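Local atomic coordinates of CyaB (Pseudomonas aeruginosa, PDB entry 3R5G), a protein that probably makes cyclic AMP from ATP as an adenylyl cyclase, the chain described here being its class III catalytic domain without the membrane part. Residues L36-N41 against R96-A101; E153-H158 against R171-I176; R7-V12 against Q72-D77. All coordinates share one frame; numbering follows the deposited sequence.

Interaction 1: L36-N41 against R96-A101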
loop_
_atom_site.group_PDB
_atom_site.type_symbol
_atom_site.label_atom_id
_atom_site.label_comp_id
_atom_site.label_asym_id
_atom_site.label_seq_id
_atom_site.Cartn_x
_atom_site.Cartn_y
_atom_site.Cartn_z
ATOM N N LEU A 36 0.720 -0.841 -17.935
ATOM C CA LEU A 36 0.645 -0.135 -16.618
ATOM C C LEU A 36 1.023 1.351 -16.758
ATOM O O LEU A 36 0.405 2.259 -16.109
ATOM C CB LEU A 36 1.549 -0.815 -15.578
ATOM C CG LEU A 36 1.677 -0.188 -14.185
ATOM C CD1 LEU A 36 0.233 -0.099 -13.557
ATOM C CD2 LEU A 36 2.564 -1.096 -13.294
ATOM N N ASN A 37 2.151 1.726 -17.441
ATOM C CA ASN A 37 2.552 3.083 -17.485
ATOM C C ASN A 37 1.538 3.988 -18.241
ATOM O O ASN A 37 1.378 5.144 -17.849
ATOM C CB ASN A 37 4.009 3.216 -18.055
ATOM C CG ASN A 37 5.051 2.616 -17.125
ATOM O OD1 ASN A 37 4.741 2.234 -16.041
ATOM N ND2 ASN A 37 6.275 2.408 -17.613
ATOM N N ASN A 38 0.945 3.431 -19.306
ATOM C CA ASN A 38 -0.105 4.152 -20.049
ATOM C C ASN A 38 -1.272 4.480 -19.103
ATOM O O ASN A 38 -1.682 5.633 -19.043
ATOM C CB ASN A 38 -0.569 3.326 -21.223
ATOM C CG ASN A 38 -1.722 3.990 -22.013
ATOM O OD1 ASN A 38 -1.680 5.180 -22.312
ATOM N ND2 ASN A 38 -2.662 3.183 -22.431
ATOM N N TYR A 39 -1.677 3.459 -18.388
ATOM C CA TYR A 39 -2.755 3.619 -17.372
ATOM C C TYR A 39 -2.407 4.643 -16.328
ATOM O O TYR A 39 -3.155 5.565 -16.074
ATOM C CB TYR A 39 -3.040 2.272 -16.713
ATOM C CG TYR A 39 -3.995 2.434 -15.543
ATOM C CD1 TYR A 39 -5.408 2.614 -15.733
ATOM C CD2 TYR A 39 -3.507 2.398 -14.225
ATOM C CE1 TYR A 39 -6.276 2.838 -14.632
ATOM C CE2 TYR A 39 -4.371 2.572 -13.116
ATOM C CZ TYR A 39 -5.751 2.825 -13.345
ATOM O OH TYR A 39 -6.656 3.014 -12.329
ATOM N N LEU A 40 -1.213 4.525 -15.711
ATOM C CA LEU A 40 -0.861 5.459 -14.678
ATOM C C LEU A 40 -0.713 6.900 -15.230
ATOM O O LEU A 40 -1.039 7.865 -14.589
ATOM C CB LEU A 40 0.438 4.985 -13.980
ATOM C CG LEU A 40 0.279 3.722 -13.153
ATOM C CD1 LEU A 40 1.691 3.244 -12.672
ATOM C CD2 LEU A 40 -0.708 3.836 -11.951
ATOM N N ASN A 41 -0.195 7.034 -16.471
ATOM C CA ASN A 41 -0.050 8.355 -17.059
ATOM C C ASN A 41 -1.453 8.974 -17.326
ATOM O O ASN A 41 -1.665 10.113 -17.002
ATOM C CB ASN A 41 0.692 8.238 -18.408
ATOM C CG ASN A 41 1.304 9.541 -18.811
ATOM O OD1 ASN A 41 1.997 10.212 -18.048
ATOM N ND2 ASN A 41 0.928 9.986 -20.007
ATOM N N ARG A 96 -9.896 0.282 -22.039
ATOM C CA ARG A 96 -10.193 -1.138 -22.317
ATOM C C ARG A 96 -10.348 -1.360 -23.828
ATOM O O ARG A 96 -9.945 -2.395 -24.323
ATOM C CB ARG A 96 -11.430 -1.673 -21.612
ATOM C CG ARG A 96 -11.198 -1.981 -20.136
ATOM C CD ARG A 96 -12.318 -2.887 -19.629
ATOM N NE ARG A 96 -13.524 -2.073 -19.570
ATOM C CZ ARG A 96 -13.845 -1.283 -18.540
ATOM N NH1 ARG A 96 -14.925 -0.521 -18.599
ATOM N NH2 ARG A 96 -13.084 -1.291 -17.460
ATOM N N GLN A 97 -10.981 -0.416 -24.516
ATOM C CA GLN A 97 -11.201 -0.580 -25.991
ATOM C C GLN A 97 -9.825 -0.554 -26.668
ATOM O O GLN A 97 -9.510 -1.327 -27.598
ATOM C CB GLN A 97 -12.023 0.586 -26.560
ATOM C CG GLN A 97 -13.490 0.690 -26.061
ATOM C CD GLN A 97 -14.126 2.101 -26.244
ATOM O OE1 GLN A 97 -13.938 2.770 -27.287
ATOM N NE2 GLN A 97 -14.891 2.553 -25.222
ATOM N N GLN A 98 -8.965 0.331 -26.219
ATOM C CA GLN A 98 -7.627 0.366 -26.772
ATOM C C GLN A 98 -6.886 -0.927 -26.498
ATOM O O GLN A 98 -6.197 -1.484 -27.396
ATOM C CB GLN A 98 -6.804 1.553 -26.271
ATOM C CG GLN A 98 -7.409 2.821 -26.654
ATOM C CD GLN A 98 -6.700 4.025 -26.116
ATOM O OE1 GLN A 98 -5.758 3.915 -25.282
ATOM N NE2 GLN A 98 -7.095 5.192 -26.616
ATOM N N TRP A 99 -6.968 -1.425 -25.262
ATOM C CA TRP A 99 -6.308 -2.660 -24.894
ATOM C C TRP A 99 -6.836 -3.888 -25.626
ATOM O O TRP A 99 -6.063 -4.798 -26.002
ATOM C CB TRP A 99 -6.427 -2.912 -23.389
ATOM C CG TRP A 99 -5.698 -1.870 -22.590
ATOM C CD1 TRP A 99 -4.680 -1.148 -22.985
ATOM C CD2 TRP A 99 -5.968 -1.501 -21.231
ATOM N NE1 TRP A 99 -4.256 -0.298 -21.979
ATOM C CE2 TRP A 99 -5.046 -0.533 -20.891
ATOM C CE3 TRP A 99 -6.899 -1.925 -20.292
ATOM C CZ2 TRP A 99 -5.058 0.116 -19.635
ATOM C CZ3 TRP A 99 -6.911 -1.325 -19.057
ATOM C CH2 TRP A 99 -5.978 -0.317 -18.735
ATOM N N ARG A 100 -8.145 -3.915 -25.830
ATOM C CA ARG A 100 -8.772 -5.055 -26.497
ATOM C C ARG A 100 -8.214 -5.103 -27.937
ATOM O O ARG A 100 -8.039 -6.211 -28.502
ATOM C CB ARG A 100 -10.317 -4.995 -26.432
ATOM C CG ARG A 100 -11.026 -6.183 -27.109
ATOM C CD ARG A 100 -12.525 -6.137 -26.810
ATOM N NE ARG A 100 -13.306 -7.299 -27.260
ATOM C CZ ARG A 100 -13.662 -7.539 -28.528
ATOM N NH1 ARG A 100 -13.248 -6.757 -29.537
ATOM N NH2 ARG A 100 -14.415 -8.586 -28.804
ATOM N N ALA A 101 -7.924 -3.935 -28.506
ATOM C CA ALA A 101 -7.326 -3.857 -29.850
ATOM C C ALA A 101 -5.886 -4.351 -29.922
ATOM O O ALA A 101 -5.376 -4.617 -31.032
ATOM C CB ALA A 101 -7.421 -2.414 -30.443
#
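N38 and Y39 on 36-41 face W99 on 96-101 across two helical segments that run nearly antiparallel, their short axes approaching to 12.2 Å at an angle of 163°. The separation is too wide for backbones to meet: CA atoms come no nearer than 10.1 Å (Y39 and R96), with those of N38 and W99 at 10.4 Å, and the indole has to span the gap. It does so because CG of W99 stands anti to the carbonyl carbon and beside the backbone N (chi1 -65°), which carries the six-membered ring toward helix 29-50. Its leading atom there is CZ2, 4.2 Å from CB of Y39. That methylene lies near the indole plane, so the tryptophan meets it with an edge. The tyrosine ring itself is reached obliquely by CH2 and does not stack.

Beside this apolar touch, the amide of N38 stands steeply across the indole, the two planes 80° apart. Its ND2 is 3.9 Å from W99 NE1, beyond hydrogen-bonding length, and no hydrogen bond joins the segments. NE1 is buried by the contact and has no polar partner in the model, which probably carries some desolvation cost. Q98, whose CB points toward the other helix, brings OE1 to 4.3 Å from N38 ND2, again without a bond.

The side chain of Y39 also touches M92 and L95 of helix 74-100 and S15 and I17 of strand 6-18, while N37 and N41 hydrogen-bond to G125 and D127 of the second subunit. Helix 29-50 thus has one flank on helix 74-100 and another in the dimer interface, two helices packed together beside the central sheet of the class III nucleotidyl cyclase fold.

Interaction 2: E153-H158 against R171-I176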
loop_
_atom_site.group_PDB
_atom_site.type_symbol
_atom_site.label_atom_id
_atom_site.label_comp_id
_atom_site.label_asym_id
_atom_site.label_seq_id
_atom_site.Cartn_x
_atom_site.Cartn_y
_atom_site.Cartn_z
ATOM N N GLU A 153 -16.909 -0.172 -9.111
ATOM C CA GLU A 153 -17.693 0.546 -8.071
ATOM C C GLU A 153 -16.807 1.637 -7.475
ATOM O O GLU A 153 -15.534 1.505 -7.412
ATOM C CB GLU A 153 -17.994 -0.473 -6.973
ATOM C CG GLU A 153 -18.918 -0.076 -5.910
ATOM C CD GLU A 153 -19.324 -1.336 -5.101
ATOM O OE1 GLU A 153 -18.507 -1.986 -4.499
ATOM O OE2 GLU A 153 -20.530 -1.664 -5.070
ATOM N N ILE A 154 -17.459 2.739 -7.122
ATOM C CA ILE A 154 -16.839 3.755 -6.341
ATOM C C ILE A 154 -17.586 3.753 -5.018
ATOM O O ILE A 154 -18.800 4.147 -4.917
ATOM C CB ILE A 154 -17.054 5.131 -6.987
ATOM C CG1 ILE A 154 -16.437 5.113 -8.316
ATOM C CG2 ILE A 154 -16.415 6.221 -6.109
ATOM C CD1 ILE A 154 -16.667 6.422 -9.183
ATOM N N LEU A 155 -16.865 3.419 -3.986
ATOM C CA LEU A 155 -17.477 3.369 -2.638
ATOM C C LEU A 155 -17.046 4.552 -1.816
ATOM O O LEU A 155 -15.806 4.870 -1.797
ATOM C CB LEU A 155 -17.080 2.131 -1.825
ATOM C CG LEU A 155 -17.639 0.804 -2.315
ATOM C CD1 LEU A 155 -17.391 -0.291 -1.240
ATOM C CD2 LEU A 155 -19.154 0.944 -2.433
ATOM N N ILE A 156 -17.919 5.268 -1.121
ATOM C CA ILE A 156 -17.549 6.404 -0.325
ATOM C C ILE A 156 -18.150 6.246 1.073
ATOM O O ILE A 156 -19.155 5.487 1.269
ATOM C CB ILE A 156 -18.127 7.700 -0.970
ATOM C CG1 ILE A 156 -19.678 7.802 -0.997
ATOM C CG2 ILE A 156 -17.569 7.808 -2.374
ATOM C CD1 ILE A 156 -20.232 9.176 -1.403
ATOM N N SER A 157 -17.597 6.926 2.026
ATOM C CA SER A 157 -18.124 6.950 3.405
ATOM C C SER A 157 -19.215 7.968 3.530
ATOM O O SER A 157 -19.538 8.782 2.655
ATOM C CB SER A 157 -16.960 7.258 4.321
ATOM O OG SER A 157 -16.601 8.643 4.085
ATOM N N HIS A 158 -19.888 7.906 4.678
ATOM C CA HIS A 158 -20.930 8.854 4.975
ATOM C C HIS A 158 -20.486 10.303 5.070
ATOM O O HIS A 158 -21.202 11.170 4.625
ATOM C CB HIS A 158 -21.624 8.402 6.280
ATOM C CG HIS A 158 -22.787 9.269 6.631
ATOM N ND1 HIS A 158 -24.007 9.177 5.977
ATOM C CD2 HIS A 158 -22.893 10.315 7.484
ATOM C CE1 HIS A 158 -24.828 10.104 6.440
ATOM N NE2 HIS A 158 -24.184 10.798 7.371
ATOM N N ARG A 171 -26.059 5.781 -3.856
ATOM C CA ARG A 171 -26.999 4.752 -3.360
ATOM C C ARG A 171 -26.398 4.094 -2.151
ATOM O O ARG A 171 -25.258 3.679 -2.124
ATOM C CB ARG A 171 -27.037 3.717 -4.467
ATOM C CG ARG A 171 -28.074 2.751 -4.164
ATOM C CD ARG A 171 -28.288 1.760 -5.321
ATOM N NE ARG A 171 -27.936 2.050 -6.705
ATOM C CZ ARG A 171 -28.779 2.300 -7.712
ATOM N NH1 ARG A 171 -28.263 2.434 -8.919
ATOM N NH2 ARG A 171 -30.091 2.458 -7.540
ATOM N N ASP A 172 -27.171 4.028 -1.068
ATOM C CA ASP A 172 -26.783 3.289 0.147
ATOM C C ASP A 172 -26.403 1.843 -0.110
ATOM O O ASP A 172 -27.148 1.105 -0.825
ATOM C CB ASP A 172 -28.012 3.386 1.098
ATOM C CG ASP A 172 -27.779 2.917 2.520
ATOM O OD1 ASP A 172 -26.886 2.160 2.799
ATOM O OD2 ASP A 172 -28.616 3.385 3.397
ATOM N N LYS A 173 -25.213 1.463 0.377
ATOM C CA LYS A 173 -24.774 0.065 0.169
ATOM C C LYS A 173 -24.567 -0.618 1.518
ATOM O O LYS A 173 -23.740 -1.548 1.671
ATOM C CB LYS A 173 -23.541 -0.029 -0.754
ATOM C CG LYS A 173 -23.510 -1.408 -1.505
ATOM C CD LYS A 173 -22.128 -1.748 -2.017
ATOM C CE LYS A 173 -22.224 -3.145 -2.597
ATOM N NZ LYS A 173 -21.039 -3.636 -3.285
ATOM N N GLY A 174 -25.334 -0.124 2.460
ATOM C CA GLY A 174 -25.252 -0.739 3.846
ATOM C C GLY A 174 -24.014 -0.275 4.631
ATOM O O GLY A 174 -23.583 0.878 4.569
ATOM N N GLN A 175 -23.521 -1.219 5.460
ATOM C CA GLN A 175 -22.409 -0.950 6.340
ATOM C C GLN A 175 -21.538 -2.206 6.244
ATOM O O GLN A 175 -21.999 -3.313 6.082
ATOM C CB GLN A 175 -22.877 -0.704 7.796
ATOM C CG GLN A 175 -23.904 0.321 8.025
ATOM C CD GLN A 175 -25.355 -0.129 7.569
ATOM O OE1 GLN A 175 -25.730 -1.274 7.883
ATOM N NE2 GLN A 175 -26.165 0.759 7.017
ATOM N N ILE A 176 -20.255 -1.982 6.227
ATOM C CA ILE A 176 -19.321 -3.065 6.105
ATOM C C ILE A 176 -18.398 -3.151 7.316
ATOM O O ILE A 176 -18.214 -2.183 8.129
ATOM C CB ILE A 176 -18.511 -3.124 4.682
ATOM C CG1 ILE A 176 -17.778 -1.807 4.324
ATOM C CG2 ILE A 176 -19.422 -3.639 3.516
ATOM C CD1 ILE A 176 -17.373 -0.889 5.511
#
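E153 and K173 form the ionic part of the contact. Their side chains come from opposite directions, both extended beyond CG, and meet at their charged ends. K173 NZ stands 2.7 Å from E153 OE2, on the syn lone pair of that oxygen; the second bond, from NZ to OE1, is weak at 3.3 Å, so the ammonium group leans to one oxygen of the carboxylate. In each residue CG is anti to the backbone N (chi1 -172° in E153, -153° in K173), which sends the chain across the space between strands whose nearest CA atoms, those of L155 and K173, are 8.5 Å apart.

The apolar part lies alongside. L155 crosses the lysine chain at about a right angle, and its CD2 packs 4.0 Å from K173 CD, so CD of the lysine, two bonds short of NZ, rests on a leucine methyl.

Polar bonds beyond this pair fix both ends. K173 NZ makes a second salt bridge to E150, while E153 OE2 also accepts from Q189 of strand 185-190, and OE1 accepts from the backbone N of E150. Within 171-176, D172 OD1 accepts from G174 N at 2.8 Å, an Asx turn with K173 in its middle, and G174 has a positive phi (78°).

The salt bridge links the loop entering strand 154-157 to strand 170-176, past strand 185-190, which pairs with both. With E153 buried and one lysine shared by two carboxylates, the positive charge probably offsets the cost of enclosing the glutamate and favours its ionised form.

Interaction 3: R7-V12 against Q72-D77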
loop_
_atom_site.group_PDB
_atom_site.type_symbol
_atom_site.label_atom_id
_atom_site.label_comp_id
_atom_site.label_asym_id
_atom_site.label_seq_id
_atom_site.Cartn_x
_atom_site.Cartn_y
_atom_site.Cartn_z
ATOM N N ARG A 7 -2.534 18.968 10.584
ATOM C CA ARG A 7 -3.765 18.130 10.618
ATOM C C ARG A 7 -4.779 18.897 9.825
ATOM O O ARG A 7 -5.035 20.043 10.145
ATOM C CB ARG A 7 -4.285 17.986 12.038
ATOM C CG ARG A 7 -5.282 16.866 12.191
ATOM C CD ARG A 7 -4.884 15.911 13.321
ATOM N NE ARG A 7 -5.977 14.985 13.604
ATOM C CZ ARG A 7 -7.220 15.385 13.863
ATOM N NH1 ARG A 7 -7.497 16.685 13.881
ATOM N NH2 ARG A 7 -8.194 14.485 14.104
ATOM N N LYS A 8 -5.358 18.289 8.773
ATOM C CA LYS A 8 -6.227 19.039 7.856
ATOM C C LYS A 8 -7.364 18.113 7.379
ATOM O O LYS A 8 -7.110 16.903 7.291
ATOM C CB LYS A 8 -5.427 19.487 6.646
ATOM C CG LYS A 8 -4.433 20.597 7.004
ATOM C CD LYS A 8 -3.478 20.771 5.802
ATOM C CE LYS A 8 -4.134 21.594 4.725
ATOM N NZ LYS A 8 -3.100 22.628 4.311
ATOM N N LYS A 9 -8.516 18.702 7.056
ATOM C CA LYS A 9 -9.686 17.882 6.517
ATOM C C LYS A 9 -9.344 17.668 5.036
ATOM O O LYS A 9 -9.190 18.629 4.277
ATOM C CB LYS A 9 -10.950 18.667 6.654
ATOM C CG LYS A 9 -12.145 17.724 6.169
ATOM C CD LYS A 9 -13.426 18.360 6.554
ATOM C CE LYS A 9 -13.857 18.015 7.949
ATOM N NZ LYS A 9 -15.276 18.538 8.074
ATOM N N LEU A 10 -9.213 16.414 4.628
ATOM C CA LEU A 10 -8.929 16.028 3.267
ATOM C C LEU A 10 -9.998 15.057 2.781
ATOM O O LEU A 10 -10.597 14.375 3.574
ATOM C CB LEU A 10 -7.600 15.339 3.171
ATOM C CG LEU A 10 -6.375 16.016 3.786
ATOM C CD1 LEU A 10 -5.163 15.140 3.543
ATOM C CD2 LEU A 10 -6.155 17.310 3.117
ATOM N N THR A 11 -10.172 15.013 1.451
ATOM C CA THR A 11 -10.831 13.836 0.811
ATOM C C THR A 11 -9.704 13.033 0.210
ATOM O O THR A 11 -8.867 13.530 -0.580
ATOM C CB THR A 11 -11.929 14.278 -0.146
ATOM O OG1 THR A 11 -12.978 14.911 0.574
ATOM C CG2 THR A 11 -12.571 12.992 -0.845
ATOM N N VAL A 12 -9.714 11.754 0.517
ATOM C CA VAL A 12 -8.661 10.812 0.138
ATOM C C VAL A 12 -9.197 9.707 -0.760
ATOM O O VAL A 12 -10.292 9.181 -0.469
ATOM C CB VAL A 12 -7.988 10.110 1.391
ATOM C CG1 VAL A 12 -6.941 9.125 0.988
ATOM C CG2 VAL A 12 -7.502 11.199 2.389
ATOM N N GLN A 72 -10.310 23.991 -2.003
ATOM C CA GLN A 72 -11.564 24.680 -2.369
ATOM C C GLN A 72 -12.651 24.732 -1.261
ATOM O O GLN A 72 -13.776 25.100 -1.590
ATOM C CB GLN A 72 -12.094 24.025 -3.639
ATOM C CG GLN A 72 -10.986 23.969 -4.786
ATOM C CD GLN A 72 -11.571 23.595 -6.188
ATOM O OE1 GLN A 72 -12.752 23.680 -6.405
ATOM N NE2 GLN A 72 -10.693 23.342 -7.156
ATOM N N GLY A 73 -12.326 24.280 -0.038
ATOM C CA GLY A 73 -13.295 24.035 1.045
ATOM C C GLY A 73 -13.766 22.599 0.947
ATOM O O GLY A 73 -13.547 21.963 -0.085
ATOM N N ALA A 74 -14.278 22.103 2.048
ATOM C CA ALA A 74 -14.440 20.643 2.236
ATOM C C ALA A 74 -15.408 20.133 1.177
ATOM O O ALA A 74 -15.156 19.063 0.592
ATOM C CB ALA A 74 -15.025 20.369 3.594
ATOM N N LYS A 75 -16.478 20.865 0.886
ATOM C CA LYS A 75 -17.490 20.342 -0.069
ATOM C C LYS A 75 -16.928 20.270 -1.473
ATOM O O LYS A 75 -17.036 19.229 -2.136
ATOM C CB LYS A 75 -18.689 21.256 -0.038
ATOM C CG LYS A 75 -19.666 21.012 -1.047
ATOM C CD LYS A 75 -21.084 21.563 -0.671
ATOM C CE LYS A 75 -22.038 21.122 -1.754
ATOM N NZ LYS A 75 -23.255 21.995 -1.909
ATOM N N LYS A 76 -16.342 21.341 -1.991
ATOM C CA LYS A 76 -15.765 21.266 -3.332
ATOM C C LYS A 76 -14.591 20.320 -3.443
ATOM O O LYS A 76 -14.434 19.684 -4.471
ATOM C CB LYS A 76 -15.323 22.672 -3.888
ATOM C CG LYS A 76 -16.517 23.506 -4.240
ATOM C CD LYS A 76 -15.952 24.885 -4.846
ATOM C CE LYS A 76 -16.993 25.960 -4.907
ATOM N NZ LYS A 76 -18.293 25.548 -5.531
ATOM N N ASP A 77 -13.842 20.128 -2.373
ATOM C CA ASP A 77 -12.737 19.169 -2.423
ATOM C C ASP A 77 -13.319 17.738 -2.600
ATOM O O ASP A 77 -12.787 16.948 -3.359
ATOM C CB ASP A 77 -11.820 19.214 -1.159
ATOM C CG ASP A 77 -11.008 20.494 -1.010
ATOM O OD1 ASP A 77 -10.810 21.229 -1.981
ATOM O OD2 ASP A 77 -10.550 20.734 0.096
HETATM O O HOH W 1 -11.126 19.200 2.341
HETATM O O HOH W 2 -13.052 17.344 1.635
#
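K9 and A74 make the apolar touch between segment 7-12 of strand 6-18 and the first turn of helix 74-100. CG of K9 is anti to the backbone N, and the extended chi1 and chi2 bring CD to 3.9 Å from A74 CB; the bend at chi3 (-86°) then turns CE away from that methyl. The methyl of A74 points toward the strand, and the CA atoms of the pair are 7.0 Å apart, close enough for so short a side chain to meet a lysine methylene.

Two residues on, T11 also points toward the helix, with its CA 6.5 Å from that of D77. Its OG1 is 2.7 Å from water 2, which donates to the backbone O of A74; the same hydroxyl hydrogen-bonds to T116 of strand 109-116, a neighbour of strand 6-18. Beyond it, T11 packs on A78 and A81 further along the helix.

D77 takes up the other water. Its chi1 of -68° turns the carboxylate back toward the start of the helix, where OD1 accepts from Q72 N at 2.8 Å, on the syn side and 21° out of the carboxylate plane. OD2 meanwhile accepts from water 1, 2.8 Å away, and is also hydrogen-bonded to T71 OG1 in the preceding loop. Water 1 donates to K9 O as well, linking the strand carbonyl to the aspartate.

No direct hydrogen bond passes between the segments; two waters carry the polar link, while the K9-A74 touch adds one apolar contact. Since D77 also grips Q72 N ahead of G73 at the N-cap, its buried negative charge is probably steadied by the N-H of Q72, the hydroxyl of T71 and water 1, at the N-terminal end of the helix.

Helix 74-100 joins interactions 1 and 3, which sit near its two ends, with centres 30 Å apart on opposite sides of the chain's centre. Their segments alternate along the sequence: 7-12, 36-41, 72-77, then 96-101. Interaction 2 follows both and lies 19 Å, centre to centre, from interaction 3, with which it shares the mixed sheet through strands 6-18, 154-157 and 170-176; interaction 1 is 28 Å from it. No two contacts touch, the nearest atoms of interactions 2 and 3 being about 7 Å apart. Interactions 3 and 1 join helix 74-100 to the sheet at its start and to helix 29-50 at its end; interaction 2 links strands later in the same catalytic domain.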